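Glutathione S-transferase (Rhodospirillum rubrum F11, PDB 4O7H) probably catalyses the conjugation of glutathione to electrophilic compounds. Local coordinates at residues A[163-174]-A[190-200]. Sequence-based numbering, arbitrary orientation. Where two conformers were deposited one is given.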
ATOM      1  N   ASP A 163       6.588  -9.526  10.290  1.00 10.20           N
ATOM      2  CA  ASP A 163       8.029  -9.720  10.466  1.00  9.97           C
ATOM      3  C   ASP A 163       8.749  -9.751   9.115  1.00  9.46           C
ATOM      4  O   ASP A 163       9.816  -9.141   8.936  1.00 10.02           O
ATOM      5  CB  ASP A 163       8.299 -11.054  11.158  1.00 10.85           C
ATOM      6  CG  ASP A 163       7.589 -11.180  12.475  1.00 10.44           C
ATOM      7  OD1 ASP A 163       8.168 -10.735  13.505  1.00 11.47           O
ATOM      8  OD2 ASP A 163       6.444 -11.726  12.468  1.00 12.02           O
ATOM      9  N   ILE A 164       8.120 -10.410   8.137  1.00  9.50           N
ATOM     10  CA  ILE A 164       8.773 -10.540   6.833  1.00  9.28           C
ATOM     11  C   ILE A 164       8.941  -9.161   6.182  1.00 10.35           C
ATOM     12  O   ILE A 164      10.014  -8.800   5.696  1.00  9.88           O
ATOM     13  CB  ILE A 164       8.005 -11.460   5.934  1.00  9.49           C
ATOM     14  CG1 ILE A 164       8.042 -12.906   6.493  1.00  9.62           C
ATOM     15  CG2 ILE A 164       8.633 -11.500   4.557  1.00 10.53           C
ATOM     16  CD1 ILE A 164       7.070 -13.795   5.784  1.00 11.43           C
ATOM     17  N   THR A 165       7.879  -8.370   6.210  1.00  9.91           N
ATOM     18  CA  THR A 165       7.880  -7.043   5.592  1.00 10.23           C
ATOM     19  C   THR A 165       8.943  -6.139   6.263  1.00 10.21           C
ATOM     20  O   THR A 165       9.790  -5.562   5.588  1.00  9.94           O
ATOM     21  CB  THR A 165       6.475  -6.407   5.658  1.00 11.75           C
ATOM     22  OG1 THR A 165       5.509  -7.304   5.055  1.00 14.40           O
ATOM     23  CG2 THR A 165       6.477  -5.057   4.925  1.00 13.18           C
ATOM     24  N   ALA A 166       8.896  -6.059   7.591  1.00  9.18           N
ATOM     25  CA  ALA A 166       9.822  -5.220   8.331  1.00  9.03           C
ATOM     26  C   ALA A 166      11.301  -5.653   8.075  1.00  9.11           C
ATOM     27  O   ALA A 166      12.187  -4.798   7.807  1.00  9.53           O
ATOM     28  CB  ALA A 166       9.521  -5.271   9.832  1.00  8.93           C
ATOM     29  N   ALA A 167      11.556  -6.959   8.085  1.00  8.73           N
ATOM     30  CA  ALA A 167      12.905  -7.485   7.937  1.00  8.27           C
ATOM     31  C   ALA A 167      13.372  -7.256   6.503  1.00  8.82           C
ATOM     32  O   ALA A 167      14.568  -7.014   6.272  1.00  8.34           O
ATOM     33  CB  ALA A 167      12.949  -8.969   8.304  1.00  8.14           C
ATOM     34  N   CYS A 168      12.461  -7.337   5.526  1.00  7.99           N
ATOM     35  CA  CYS A 168      12.864  -7.178   4.115  1.00  8.98           C
ATOM     36  C   CYS A 168      13.242  -5.714   3.866  1.00  8.66           C
ATOM     37  O   CYS A 168      14.245  -5.422   3.192  1.00  8.67           O
ATOM     38  CB  CYS A 168      11.825  -7.685   3.157  1.00  8.81           C
ATOM     39  SG  CYS A 168      11.800  -9.477   3.072  1.00 10.46           S
ATOM     40  N   HIS A 169      12.471  -4.779   4.423  1.00  8.37           N
ATOM     41  CA  HIS A 169      12.841  -3.360   4.324  1.00  8.80           C
ATOM     42  C   HIS A 169      14.195  -3.136   4.992  1.00  9.35           C
ATOM     43  O   HIS A 169      15.082  -2.544   4.408  1.00  9.67           O
ATOM     44  CB  HIS A 169      11.761  -2.527   4.968  1.00  9.53           C
ATOM     45  CG  HIS A 169      10.678  -2.158   4.013  1.00  9.45           C
ATOM     46  ND1 HIS A 169       9.508  -2.871   3.837  1.00 11.18           N
ATOM     47  CD2 HIS A 169      10.619  -1.135   3.142  1.00  8.62           C
ATOM     48  CE1 HIS A 169       8.750  -2.241   2.947  1.00  8.77           C
ATOM     49  NE2 HIS A 169       9.447  -1.233   2.472  1.00 12.09           N
ATOM     50  N   LEU A 170      14.350  -3.646   6.216  1.00  9.41           N
ATOM     51  CA  LEU A 170      15.580  -3.439   6.971  1.00  9.97           C
ATOM     52  C   LEU A 170      16.757  -4.069   6.283  1.00  9.93           C
ATOM     53  O   LEU A 170      17.885  -3.551   6.387  1.00  9.98           O
ATOM     54  CB  LEU A 170      15.458  -3.901   8.407  1.00 10.33           C
ATOM     55  CG  LEU A 170      14.721  -2.887   9.296  1.00 10.86           C
ATOM     56  CD1 LEU A 170      14.282  -3.514  10.594  1.00 11.79           C
ATOM     57  CD2 LEU A 170      15.652  -1.720   9.619  1.00 11.18           C
ATOM     58  N   SER A 171      16.530  -5.158   5.541  1.00  9.32           N
ATOM     59  CA  SER A 171      17.626  -5.833   4.850  1.00  9.53           C
ATOM     60  C   SER A 171      18.208  -4.917   3.800  1.00  9.15           C
ATOM     61  O   SER A 171      19.430  -4.977   3.504  1.00 10.10           O
ATOM     62  CB  SER A 171      17.212  -7.175   4.266  1.00  9.08           C
ATOM     63  OG  SER A 171      16.408  -7.107   3.111  1.00  9.87           O
ATOM     64  N   LEU A 172      17.360  -4.090   3.193  1.00 10.08           N
ATOM     65  CA  LEU A 172      17.873  -3.163   2.163  1.00 10.46           C
ATOM     66  C   LEU A 172      18.599  -1.977   2.812  1.00 10.61           C
ATOM     67  O   LEU A 172      19.655  -1.566   2.310  1.00 11.16           O
ATOM     68  CB  LEU A 172      16.760  -2.678   1.257  1.00 11.57           C
ATOM     69  CG  LEU A 172      16.449  -3.725   0.207  1.00 12.17           C
ATOM     70  CD1 LEU A 172      15.031  -3.463  -0.302  1.00 14.08           C
ATOM     71  CD2 LEU A 172      17.506  -3.682  -0.895  1.00 13.42           C
ATOM     72  N   ILE A 173      18.119  -1.515   3.964  1.00 11.09           N
ATOM     73  CA  ILE A 173      18.836  -0.482   4.725  1.00 11.03           C
ATOM     74  C   ILE A 173      20.178  -1.041   5.169  1.00 10.45           C
ATOM     75  O   ILE A 173      21.191  -0.344   5.110  1.00 10.46           O
ATOM     76  CB  ILE A 173      18.047   0.044   5.943  1.00 12.32           C
ATOM     77  CG1 ILE A 173      16.580   0.402   5.557  1.00 12.54           C
ATOM     78  CG2 ILE A 173      18.730   1.269   6.531  1.00 12.42           C
ATOM     79  CD1 ILE A 173      16.426   1.120   4.224  1.00 13.01           C
ATOM     80  N   ASP A 174      20.201  -2.311   5.499  1.00 10.11           N
ATOM     81  CA  ASP A 174      21.432  -2.948   5.972  1.00 10.48           C
ATOM     82  C   ASP A 174      22.389  -3.156   4.812  1.00 11.59           C
ATOM     83  O   ASP A 174      23.599  -2.956   4.979  1.00 12.20           O
ATOM     84  CB  ASP A 174      21.107  -4.257   6.672  1.00 10.94           C
ATOM     85  CG  ASP A 174      22.180  -4.732   7.614  1.00 11.29           C
ATOM     86  OD1 ASP A 174      22.733  -3.919   8.330  1.00 11.98           O
ATOM     87  OD2 ASP A 174      22.399  -5.985   7.701  1.00 11.63           O
ATOM     88  N   TRP A 190      15.842  -9.380  17.233  1.00 11.42           N
ATOM     89  CA  TRP A 190      14.727  -9.849  16.432  1.00 11.24           C
ATOM     90  C   TRP A 190      15.151 -10.035  14.983  1.00 10.84           C
ATOM     91  O   TRP A 190      14.847 -11.055  14.351  1.00 11.32           O
ATOM     92  CB  TRP A 190      13.529  -8.888  16.568  1.00 11.40           C
ATOM     93  CG  TRP A 190      12.557  -9.006  15.363  1.00 11.09           C
ATOM     94  CD1 TRP A 190      11.557  -9.862  15.221  1.00 11.50           C
ATOM     95  CD2 TRP A 190      12.570  -8.202  14.184  1.00 11.35           C
ATOM     96  NE1 TRP A 190      10.900  -9.667  14.032  1.00 11.09           N
ATOM     97  CE2 TRP A 190      11.534  -8.655  13.358  1.00 10.93           C
ATOM     98  CE3 TRP A 190      13.380  -7.168  13.744  1.00 11.35           C
ATOM     99  CZ2 TRP A 190      11.309  -8.115  12.100  1.00 11.18           C
ATOM    100  CZ3 TRP A 190      13.185  -6.643  12.499  1.00 11.39           C
ATOM    101  CH2 TRP A 190      12.138  -7.100  11.688  1.00 10.19           C
ATOM    102  N   TYR A 191      15.912  -9.080  14.450  1.00 10.76           N
ATOM    103  CA  TYR A 191      16.357  -9.195  13.054  1.00 10.72           C
ATOM    104  C   TYR A 191      17.291 -10.374  12.889  1.00 11.12           C
ATOM    105  O   TYR A 191      17.257 -11.058  11.906  1.00 10.47           O
ATOM    106  CB  TYR A 191      16.997  -7.908  12.555  1.00 10.87           C
ATOM    107  CG  TYR A 191      17.422  -7.929  11.094  1.00  9.42           C
ATOM    108  CD1 TYR A 191      16.489  -7.813  10.080  1.00  9.76           C
ATOM    109  CD2 TYR A 191      18.717  -8.160  10.744  1.00  9.98           C
ATOM    110  CE1 TYR A 191      16.871  -7.845   8.759  1.00  9.70           C
ATOM    111  CE2 TYR A 191      19.113  -8.179   9.432  1.00 10.03           C
ATOM    112  CZ  TYR A 191      18.179  -8.020   8.432  1.00 10.06           C
ATOM    113  OH  TYR A 191      18.587  -8.064   7.089  1.00  9.06           O
ATOM    114  N   ALA A 192      18.157 -10.604  13.862  1.00 11.74           N
ATOM    115  CA  ALA A 192      19.038 -11.770  13.796  1.00 12.08           C
ATOM    116  C   ALA A 192      18.281 -13.064  13.719  1.00 12.47           C
ATOM    117  O   ALA A 192      18.715 -13.985  13.038  1.00 13.21           O
ATOM    118  CB  ALA A 192      19.956 -11.752  15.027  1.00 12.18           C
ATOM    119  N   LEU A 193      17.158 -13.140  14.436  1.00 12.41           N
ATOM    120  CA  LEU A 193      16.312 -14.311  14.352  1.00 13.39           C
ATOM    121  C   LEU A 193      15.691 -14.475  12.978  1.00 13.06           C
ATOM    122  O   LEU A 193      15.732 -15.592  12.395  1.00 15.73           O
ATOM    123  CB  LEU A 193      15.226 -14.299  15.384  1.00 15.66           C
ATOM    124  CG  LEU A 193      15.595 -14.513  16.835  1.00 18.03           C
ATOM    125  CD1 LEU A 193      14.302 -14.339  17.630  1.00 18.83           C
ATOM    126  CD2 LEU A 193      16.164 -15.904  16.989  1.00 19.87           C
ATOM    127  N   VAL A 194      15.232 -13.371  12.381  1.00 11.42           N
ATOM    128  CA  VAL A 194      14.622 -13.522  11.055  1.00 10.26           C
ATOM    129  C   VAL A 194      15.673 -13.860  10.012  1.00 10.59           C
ATOM    130  O   VAL A 194      15.453 -14.717   9.142  1.00 10.99           O
ATOM    131  CB  VAL A 194      13.814 -12.262  10.645  1.00 10.48           C
ATOM    132  CG1 VAL A 194      13.264 -12.449   9.227  1.00 10.84           C
ATOM    133  CG2 VAL A 194      12.698 -11.999  11.660  1.00 10.31           C
ATOM    134  N   LYS A 195      16.784 -13.143  10.064  1.00 11.11           N
ATOM    135  CA  LYS A 195      17.841 -13.300   9.027  1.00 11.73           C
ATOM    136  C   LYS A 195      18.482 -14.692   9.006  1.00 12.28           C
ATOM    137  O   LYS A 195      19.059 -15.091   7.975  1.00 11.78           O
ATOM    138  CB  LYS A 195      18.894 -12.207   9.122  1.00 12.53           C
ATOM    139  CG  LYS A 195      20.020 -12.490  10.070  1.00 12.95           C
ATOM    140  CD  LYS A 195      21.097 -11.366  10.076  1.00 13.33           C
ATOM    141  CE  LYS A 195      21.974 -11.208   8.842  1.00 13.27           C
ATOM    142  NZ  LYS A 195      23.071 -10.243   9.118  1.00 13.21           N
ATOM    143  N   SER A 196      18.342 -15.410  10.124  0.50 12.32           N
ATOM    144  CA  SER A 196      18.877 -16.761  10.313  0.50 13.17           C
ATOM    145  C   SER A 196      17.954 -17.873   9.817  0.50 13.10           C
ATOM    146  O   SER A 196      18.301 -19.041   9.894  0.50 13.92           O
ATOM    147  CB  SER A 196      19.165 -16.980  11.803  0.50 12.93           C
ATOM    148  OG  SER A 196      20.275 -16.206  12.251  0.50 14.47           O
ATOM    149  N   ARG A 197      16.755 -17.523   9.352  1.00 12.29           N
ATOM    150  CA  ARG A 197      15.831 -18.517   8.815  1.00 11.95           C
ATOM    151  C   ARG A 197      16.228 -18.874   7.389  1.00 12.68           C
ATOM    152  O   ARG A 197      16.713 -18.041   6.649  1.00 11.94           O
ATOM    153  CB  ARG A 197      14.393 -17.989   8.870  1.00 12.40           C
ATOM    154  CG  ARG A 197      13.922 -17.605  10.235  1.00 12.19           C
ATOM    155  CD  ARG A 197      12.526 -17.017  10.269  1.00 13.75           C
ATOM    156  NE  ARG A 197      11.461 -17.928   9.905  1.00 14.01           N
ATOM    157  CZ  ARG A 197      10.802 -18.720  10.736  1.00 16.47           C
ATOM    158  NH1 ARG A 197      11.093 -18.707  12.034  1.00 17.83           N
ATOM    159  NH2 ARG A 197       9.798 -19.488  10.279  1.00 17.19           N
ATOM    160  N   PRO A 198      16.013 -20.125   6.975  1.00 12.40           N
ATOM    161  CA  PRO A 198      16.406 -20.533   5.636  1.00 13.88           C
ATOM    162  C   PRO A 198      15.748 -19.698   4.547  1.00 12.97           C
ATOM    163  O   PRO A 198      16.338 -19.472   3.504  1.00 13.44           O
ATOM    164  CB  PRO A 198      16.017 -22.018   5.578  1.00 15.56           C
ATOM    165  CG  PRO A 198      15.907 -22.449   6.980  1.00 16.04           C
ATOM    166  CD  PRO A 198      15.668 -21.259   7.877  1.00 13.61           C
ATOM    167  N   SER A 199      14.537 -19.183   4.828  1.00 12.38           N
ATOM    168  CA  SER A 199      13.799 -18.381   3.826  1.00 12.02           C
ATOM    169  C   SER A 199      14.539 -17.103   3.525  1.00 11.37           C
ATOM    170  O   SER A 199      14.359 -16.509   2.466  1.00 12.42           O
ATOM    171  CB  SER A 199      12.424 -18.027   4.347  1.00 12.03           C
ATOM    172  OG  SER A 199      12.548 -17.340   5.574  1.00 12.27           O
ATOM    173  N   PHE A 200      15.376 -16.661   4.452  1.00 10.79           N
ATOM    174  CA  PHE A 200      16.106 -15.399   4.244  1.00 10.75           C
ATOM    175  C   PHE A 200      17.422 -15.550   3.478  1.00 11.57           C
ATOM    176  O   PHE A 200      18.045 -14.559   3.076  1.00 12.61           O
ATOM    177  CB  PHE A 200      16.407 -14.724   5.587  1.00 10.27           C
ATOM    178  CG  PHE A 200      16.144 -13.223   5.601  1.00 10.23           C
ATOM    179  CD1 PHE A 200      14.845 -12.737   5.640  1.00 10.94           C
ATOM    180  CD2 PHE A 200      17.204 -12.322   5.594  1.00 10.71           C
ATOM    181  CE1 PHE A 200      14.615 -11.377   5.660  1.00 10.44           C
ATOM    182  CE2 PHE A 200      16.978 -10.940   5.606  1.00 11.57           C
ATOM    183  CZ  PHE A 200      15.679 -10.482   5.667  1.00 11.27           C
TER
HETATM  184  O   HOH W   1      21.242  -8.320   6.808  1.00 11.88           O
HETATM  185  O   HOH W   2      22.630  -7.564   9.871  1.00 12.30           O
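Trp-190, Tyr-191 and Val-194, with Phe-200 from the 3-10 turn that follows, close over helix 163-174 in a buried, mainly apolar helix-helix contact within the all-helical C-terminal domain, where the axes of helices 163-174 and 190-195 cross at 96°, 10.3 Å apart at closest approach. Ala-167 lies at the centre: its small CB meets Val-194 CG1 at 3.6 Å and also touches CE1 of Phe-200. Trp-190 and Tyr-191 enter neighbouring holes as knobs, the indole among Asp-163, Ala-166, Ala-167 and Leu-170, the phenol among Ala-167, Leu-170, Ser-171 and Asp-174. With Trp-190 CG anti to the backbone N (chi1 158°), the indole reaches across to helix 163-174 and presents its rim, Leu-170 CD1 lying 3.8 Å from Trp-190 CZ3 near the ring plane, while Val-194 CG2 from its own helix rests on one face. Farther round the ring edge, on the five-membered ring, Trp-190 NE1 donates to the anti lone pair of Asp-163 OD1 (3.0 Å, 160° at the hydrogen). That oxygen also accepts a bond from the backbone N of Leu-154, and Asp-163 OD2 accepts from the backbone N of Thr-160, just before helix 161-175, consistent with the N-capping box known in the GST C-terminal domain. A leucine in place of Trp-190 would probably leave Asp-163 without its indole donor and open a gap beside Ala-166 and Leu-170, where Ile-144 and Ile-148 of helix 127-150 also pack. Tyr-191 turns an edge to the carbonyl of Ala-167 (Tyr-191 CE1 to Ala-167 O 3.5 Å), and its hydroxyl donates to a water held by Asp-174 OD2. A second water links that same oxygen to Lys-195 NZ, while Asp-174 OD1 accepts from His-216 and Trp-181. Phe-200, beyond the helix end, brings its CZ to 3.9 Å from Ser-171 CB.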